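Local structure of multicopper oxidase (Arthrobacter sp. FB24, 3GDC) at residues A[9-13]-A[14-18]; A[68-71]-A[72-76]. The protein probably oxidises phenolic or similar substrates with its copper centres and passes the electrons to dioxygen, as expected of a laccase-type multicopper oxidase. All coordinates share one frame; numbering follows the deposited sequence.

Contact 1 of 2, residues A[9-13]-A[14-18]; sequences AGIDP and TAILR
Ile16 N donates to Asp12 O at 3.0 Å and, one residue further on, Leu17 N donates to Pro13 O at 2.9 Å; these are the first i to i+4 bonds of a helix that starts at Pro13. Asp12 is the N-cap. With its CG anti to the backbone N (chi1 -173°), the carboxylate lies beside its own carbonyl carbon, facing the amides of the first turn, and the single oxygen OD1 accepts two weak bonds, from Thr14 N at 3.2 Å and from Ala15 N at 3.3 Å. The second is much the straighter. Ala15 CB packs against the Asp12 carboxylate carbon CG at 3.7 Å. The negative group thus lies beside the amides of the helix start, whose dipole would probably stabilise its charge. Pro13, which has no amide hydrogen to offer, suits the first helical position. On another side of the turn the methyl Ile11 CG2 meets the far end of Ile16, CD1, at 3.7 Å. This pairing of the residue before the cap with the fourth residue of the helix is the hydrophobic staple that accompanies the Asp12 N-cap. Pro13, Thr14 and Leu17 lean on Phe192 of helix 191-194, while Thr14 OG1 is hydrogen-bonded to His191. Leu17 also packs on strand 163-172, and Arg18 forms a salt bridge with Asp163 at its start.

Contact 2 of 2, residues A[68-71]-A[72-76]; sequences LWAR and EGDAL
A tight reversal joins Arg71, the last residue of strand 67-71, to strand 75-82 in the first cupredoxin-like domain, and the contact is a type II beta turn reinforced by a side chain. The turn bond runs from Asp74 N to Arg71 O, 3.0 Å long and fairly straight at 163°. Glu72 and Gly73 fill its corners; Gly73 has a positive phi of 93°, a backbone shape in which any side chain would collide with the carbonyl oxygen of Glu72. Asp74 then reaches back across the turn. Its CG stands anti to the carbonyl carbon, beside the backbone N (chi1 -72°), and this brings OD2 to Arg71 N at 2.9 Å, the amide approaching from above the carboxylate plane. The fold is the Greek-key beta sandwich of the cupredoxins, and here the turn links 67-71, paired with 147-153, to 75-82, paired with 116-122; the two strands are not paired with each other. OD2 also takes a salt bridge from Arg35 of strand 33-49, so one oxygen serves two donors. With an alanine here, the Arg71 amide would probably lose this acceptor and Arg35 a salt-bridge partner. Deeper in, Ala70 CB touches Leu76 CD2 at 3.8 Å and lies 3.9 Å from Asp74 OD2. Leu76 continues this apolar patch onto Phe121 and Phe150, while Glu72 OE1 accepts from the backbone of Lys155.

Overall arrangement
Both contacts are local, one where a helix begins, the other where the chain reverses between two strands. Contact 1 comes first, at the start of helix 13-18; contact 2 follows between strands 67-71 and 75-82. Their centres are about 23 Å apart and their nearest atoms about 9 Å, so they do not touch. Strand 20-27, which follows helix 13-18, pairs with 67-71, and thus ties the two regions through one mixed sheet. Ala9 is backbone-bonded to Glu47 of strand 33-49 while helix 13-18 packs on helix 191-194 and strand 163-172, so the N-terminal segment touches both the first sheet and the later part of the chain. Neither contact includes a metal ligand.

Contact 1 of 2, residues A[9-13]-A[14-18]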
ATOM      1  N   ALA A   9     -10.288  17.136  27.405  1.00 22.09           N
ATOM      2  CA  ALA A   9      -9.297  16.220  26.842  1.00 22.06           C
ATOM      3  C   ALA A   9      -7.865  16.761  26.908  1.00 22.24           C
ATOM      4  O   ALA A   9      -6.914  15.997  27.124  1.00 22.71           O
ATOM      5  CB  ALA A   9      -9.664  15.883  25.415  1.00 21.77           C
ATOM      6  N   GLY A  10      -7.717  18.070  26.716  1.00 22.36           N
ATOM      7  CA  GLY A  10      -6.401  18.697  26.655  1.00 22.47           C
ATOM      8  C   GLY A  10      -5.877  18.825  25.235  1.00 22.77           C
ATOM      9  O   GLY A  10      -4.746  19.268  25.034  1.00 23.13           O
ATOM     10  N   ILE A  11      -6.694  18.414  24.258  1.00 22.14           N
ATOM     11  CA  ILE A  11      -6.403  18.553  22.816  1.00 21.63           C
ATOM     12  C   ILE A  11      -7.662  19.085  22.117  1.00 20.79           C
ATOM     13  O   ILE A  11      -8.770  18.620  22.417  1.00 20.88           O
ATOM     14  CB  ILE A  11      -6.042  17.177  22.160  1.00 21.77           C
ATOM     15  CG1 ILE A  11      -4.838  16.513  22.834  1.00 22.14           C
ATOM     16  CG2 ILE A  11      -5.788  17.323  20.654  1.00 22.95           C
ATOM     17  CD1 ILE A  11      -4.657  15.035  22.453  1.00 21.86           C
ATOM     18  N   ASP A  12      -7.498  20.047  21.205  1.00 19.41           N
ATOM     19  CA  ASP A  12      -8.609  20.530  20.364  1.00 18.91           C
ATOM     20  C   ASP A  12      -8.336  20.190  18.902  1.00 17.27           C
ATOM     21  O   ASP A  12      -7.682  20.959  18.194  1.00 16.42           O
ATOM     22  CB  ASP A  12      -8.833  22.038  20.531  1.00 19.44           C
ATOM     23  CG  ASP A  12     -10.088  22.546  19.804  1.00 21.43           C
ATOM     24  OD1 ASP A  12     -10.698  21.823  18.984  1.00 22.60           O
ATOM     25  OD2 ASP A  12     -10.474  23.705  20.059  1.00 24.71           O
ATOM     26  N   PRO A  13      -8.825  19.028  18.443  1.00 16.71           N
ATOM     27  CA  PRO A  13      -8.584  18.598  17.059  1.00 16.24           C
ATOM     28  C   PRO A  13      -9.097  19.577  15.997  1.00 16.32           C
ATOM     29  O   PRO A  13      -8.488  19.697  14.924  1.00 16.22           O
ATOM     30  CB  PRO A  13      -9.334  17.264  16.972  1.00 16.45           C
ATOM     31  CG  PRO A  13      -9.349  16.764  18.421  1.00 16.07           C
ATOM     32  CD  PRO A  13      -9.598  18.025  19.201  1.00 16.11           C
ATOM     33  N   THR A  14     -10.210  20.257  16.286  1.00 16.30           N
ATOM     34  CA  THR A  14     -10.761  21.246  15.352  1.00 16.87           C
ATOM     35  C   THR A  14      -9.793  22.407  15.151  1.00 16.46           C
ATOM     36  O   THR A  14      -9.572  22.844  14.021  1.00 16.37           O
ATOM     37  CB  THR A  14     -12.154  21.762  15.805  1.00 17.33           C
ATOM     38  OG1 THR A  14     -13.085  20.679  15.736  1.00 19.64           O
ATOM     39  CG2 THR A  14     -12.664  22.872  14.892  1.00 17.60           C
ATOM     40  N   ALA A  15      -9.223  22.896  16.250  1.00 15.99           N
ATOM     41  CA  ALA A  15      -8.229  23.962  16.188  1.00 16.32           C
ATOM     42  C   ALA A  15      -6.989  23.487  15.418  1.00 15.58           C
ATOM     43  O   ALA A  15      -6.480  24.192  14.529  1.00 16.01           O
ATOM     44  CB  ALA A  15      -7.856  24.406  17.586  1.00 16.29           C
ATOM     45  N   ILE A  16      -6.536  22.280  15.743  1.00 15.05           N
ATOM     46  CA  ILE A  16      -5.367  21.667  15.090  1.00 14.77           C
ATOM     47  C   ILE A  16      -5.556  21.576  13.574  1.00 14.82           C
ATOM     48  O   ILE A  16      -4.624  21.813  12.795  1.00 13.85           O
ATOM     49  CB  ILE A  16      -5.068  20.276  15.706  1.00 14.67           C
ATOM     50  CG1 ILE A  16      -4.554  20.466  17.139  1.00 13.81           C
ATOM     51  CG2 ILE A  16      -4.061  19.480  14.841  1.00 13.93           C
ATOM     52  CD1 ILE A  16      -4.211  19.181  17.875  1.00 15.46           C
ATOM     53  N   LEU A  17      -6.784  21.252  13.168  1.00 14.63           N
ATOM     54  CA  LEU A  17      -7.139  21.079  11.773  1.00 15.23           C
ATOM     55  C   LEU A  17      -6.696  22.255  10.889  1.00 15.20           C
ATOM     56  O   LEU A  17      -6.275  22.053   9.747  1.00 15.09           O
ATOM     57  CB  LEU A  17      -8.651  20.869  11.664  1.00 15.47           C
ATOM     58  CG  LEU A  17      -9.313  20.503  10.349  1.00 17.37           C
ATOM     59  CD1 LEU A  17      -8.909  19.083   9.934  1.00 15.33           C
ATOM     60  CD2 LEU A  17     -10.815  20.603  10.571  1.00 16.69           C
ATOM     61  N   ARG A  18      -6.755  23.470  11.424  1.00 15.60           N
ATOM     62  CA  ARG A  18      -6.454  24.655  10.625  1.00 16.30           C
ATOM     63  C   ARG A  18      -5.340  25.547  11.186  1.00 17.36           C
ATOM     64  O   ARG A  18      -5.109  26.648  10.683  1.00 17.88           O
ATOM     65  CB  ARG A  18      -7.731  25.460  10.391  1.00 17.10           C
ATOM     66  CG  ARG A  18      -8.753  24.743   9.521  1.00 17.33           C
ATOM     67  CD  ARG A  18      -9.960  25.635   9.284  1.00 19.68           C
ATOM     68  NE  ARG A  18     -10.958  25.006   8.418  1.00 20.18           N
ATOM     69  CZ  ARG A  18     -12.007  24.312   8.846  1.00 21.20           C
ATOM     70  NH1 ARG A  18     -12.217  24.140  10.144  1.00 21.17           N
ATOM     71  NH2 ARG A  18     -12.853  23.792   7.963  1.00 22.41           N
TER

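Contact 2 of 2, residues A[68-71]-A[72-76]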
ATOM      1  N   LEU A  68       4.125  22.787  11.557  1.00 14.67           N
ATOM      2  CA  LEU A  68       5.050  23.832  11.110  1.00 15.76           C
ATOM      3  C   LEU A  68       4.813  24.135   9.639  1.00 16.45           C
ATOM      4  O   LEU A  68       4.646  23.218   8.825  1.00 17.09           O
ATOM      5  CB  LEU A  68       6.509  23.415  11.367  1.00 15.44           C
ATOM      6  CG  LEU A  68       6.861  22.883  12.763  1.00 16.80           C
ATOM      7  CD1 LEU A  68       8.338  22.543  12.807  1.00 17.83           C
ATOM      8  CD2 LEU A  68       6.501  23.831  13.910  1.00 15.64           C
ATOM      9  N   TRP A  69       4.777  25.422   9.298  1.00 16.26           N
ATOM     10  CA  TRP A  69       4.541  25.856   7.923  1.00 17.26           C
ATOM     11  C   TRP A  69       5.686  26.768   7.477  1.00 17.28           C
ATOM     12  O   TRP A  69       6.060  27.690   8.194  1.00 17.27           O
ATOM     13  CB  TRP A  69       3.207  26.608   7.834  1.00 17.56           C
ATOM     14  CG  TRP A  69       2.813  26.992   6.432  1.00 19.00           C
ATOM     15  CD1 TRP A  69       1.976  26.301   5.597  1.00 20.63           C
ATOM     16  CD2 TRP A  69       3.264  28.134   5.691  1.00 20.74           C
ATOM     17  NE1 TRP A  69       1.862  26.955   4.387  1.00 20.31           N
ATOM     18  CE2 TRP A  69       2.649  28.080   4.419  1.00 20.98           C
ATOM     19  CE3 TRP A  69       4.119  29.210   5.985  1.00 21.39           C
ATOM     20  CZ2 TRP A  69       2.866  29.057   3.435  1.00 21.21           C
ATOM     21  CZ3 TRP A  69       4.338  30.177   5.006  1.00 21.30           C
ATOM     22  CH2 TRP A  69       3.714  30.093   3.748  1.00 20.86           C
ATOM     23  N   ALA A  70       6.244  26.492   6.307  1.00 17.60           N
ATOM     24  CA  ALA A  70       7.288  27.349   5.736  1.00 18.23           C
ATOM     25  C   ALA A  70       7.107  27.471   4.235  1.00 18.94           C
ATOM     26  O   ALA A  70       6.352  26.711   3.629  1.00 18.98           O
ATOM     27  CB  ALA A  70       8.653  26.796   6.065  1.00 18.29           C
ATOM     28  N   ARG A  71       7.788  28.444   3.631  1.00 19.26           N
ATOM     29  CA  ARG A  71       7.843  28.528   2.186  1.00 20.20           C
ATOM     30  C   ARG A  71       9.169  27.967   1.676  1.00 19.80           C
ATOM     31  O   ARG A  71      10.216  28.162   2.297  1.00 19.56           O
ATOM     32  CB  ARG A  71       7.672  29.976   1.750  1.00 20.93           C
ATOM     33  CG  ARG A  71       7.289  30.150   0.308  1.00 25.84           C
ATOM     34  CD  ARG A  71       8.025  31.349  -0.216  1.00 31.74           C
ATOM     35  NE  ARG A  71       7.216  32.170  -1.106  1.00 36.42           N
ATOM     36  CZ  ARG A  71       7.585  33.376  -1.528  1.00 37.90           C
ATOM     37  NH1 ARG A  71       8.747  33.887  -1.139  1.00 39.55           N
ATOM     38  NH2 ARG A  71       6.790  34.070  -2.332  1.00 39.66           N
ATOM     39  N   GLU A  72       9.109  27.277   0.540  1.00 19.71           N
ATOM     40  CA  GLU A  72      10.270  26.654  -0.080  1.00 20.73           C
ATOM     41  C   GLU A  72      11.462  27.615  -0.084  1.00 20.68           C
ATOM     42  O   GLU A  72      11.347  28.756  -0.525  1.00 20.68           O
ATOM     43  CB  GLU A  72       9.934  26.228  -1.508  1.00 20.51           C
ATOM     44  CG  GLU A  72      11.036  25.471  -2.214  1.00 21.21           C
ATOM     45  CD  GLU A  72      10.728  25.193  -3.683  1.00 22.14           C
ATOM     46  OE1 GLU A  72       9.686  25.653  -4.215  1.00 24.84           O
ATOM     47  OE2 GLU A  72      11.551  24.508  -4.317  1.00 25.77           O
ATOM     48  N   GLY A  73      12.585  27.148   0.443  1.00 20.99           N
ATOM     49  CA  GLY A  73      13.809  27.948   0.470  1.00 21.88           C
ATOM     50  C   GLY A  73      14.071  28.768   1.719  1.00 22.03           C
ATOM     51  O   GLY A  73      15.186  29.283   1.881  1.00 22.69           O
ATOM     52  N   ASP A  74      13.068  28.902   2.604  1.00 21.61           N
ATOM     53  CA  ASP A  74      13.234  29.612   3.884  1.00 21.02           C
ATOM     54  C   ASP A  74      14.348  28.967   4.697  1.00 20.47           C
ATOM     55  O   ASP A  74      14.577  27.754   4.600  1.00 20.19           O
ATOM     56  CB  ASP A  74      11.954  29.577   4.750  1.00 21.05           C
ATOM     57  CG  ASP A  74      10.823  30.464   4.232  1.00 22.72           C
ATOM     58  OD1 ASP A  74      10.995  31.286   3.293  1.00 22.33           O
ATOM     59  OD2 ASP A  74       9.710  30.324   4.794  1.00 23.19           O
ATOM     60  N   ALA A  75      15.047  29.779   5.491  1.00 19.59           N
ATOM     61  CA  ALA A  75      16.005  29.267   6.452  1.00 19.16           C
ATOM     62  C   ALA A  75      15.233  28.991   7.737  1.00 19.12           C
ATOM     63  O   ALA A  75      14.523  29.868   8.239  1.00 19.52           O
ATOM     64  CB  ALA A  75      17.125  30.286   6.696  1.00 19.40           C
ATOM     65  N   LEU A  76      15.360  27.773   8.258  1.00 18.85           N
ATOM     66  CA  LEU A  76      14.571  27.349   9.426  1.00 18.14           C
ATOM     67  C   LEU A  76      15.422  27.107  10.661  1.00 18.07           C
ATOM     68  O   LEU A  76      16.538  26.583  10.569  1.00 18.32           O
ATOM     69  CB  LEU A  76      13.759  26.074   9.113  1.00 18.07           C
ATOM     70  CG  LEU A  76      12.906  26.035   7.837  1.00 18.84           C
ATOM     71  CD1 LEU A  76      12.077  24.747   7.789  1.00 19.74           C
ATOM     72  CD2 LEU A  76      11.996  27.247   7.721  1.00 18.49           C
TER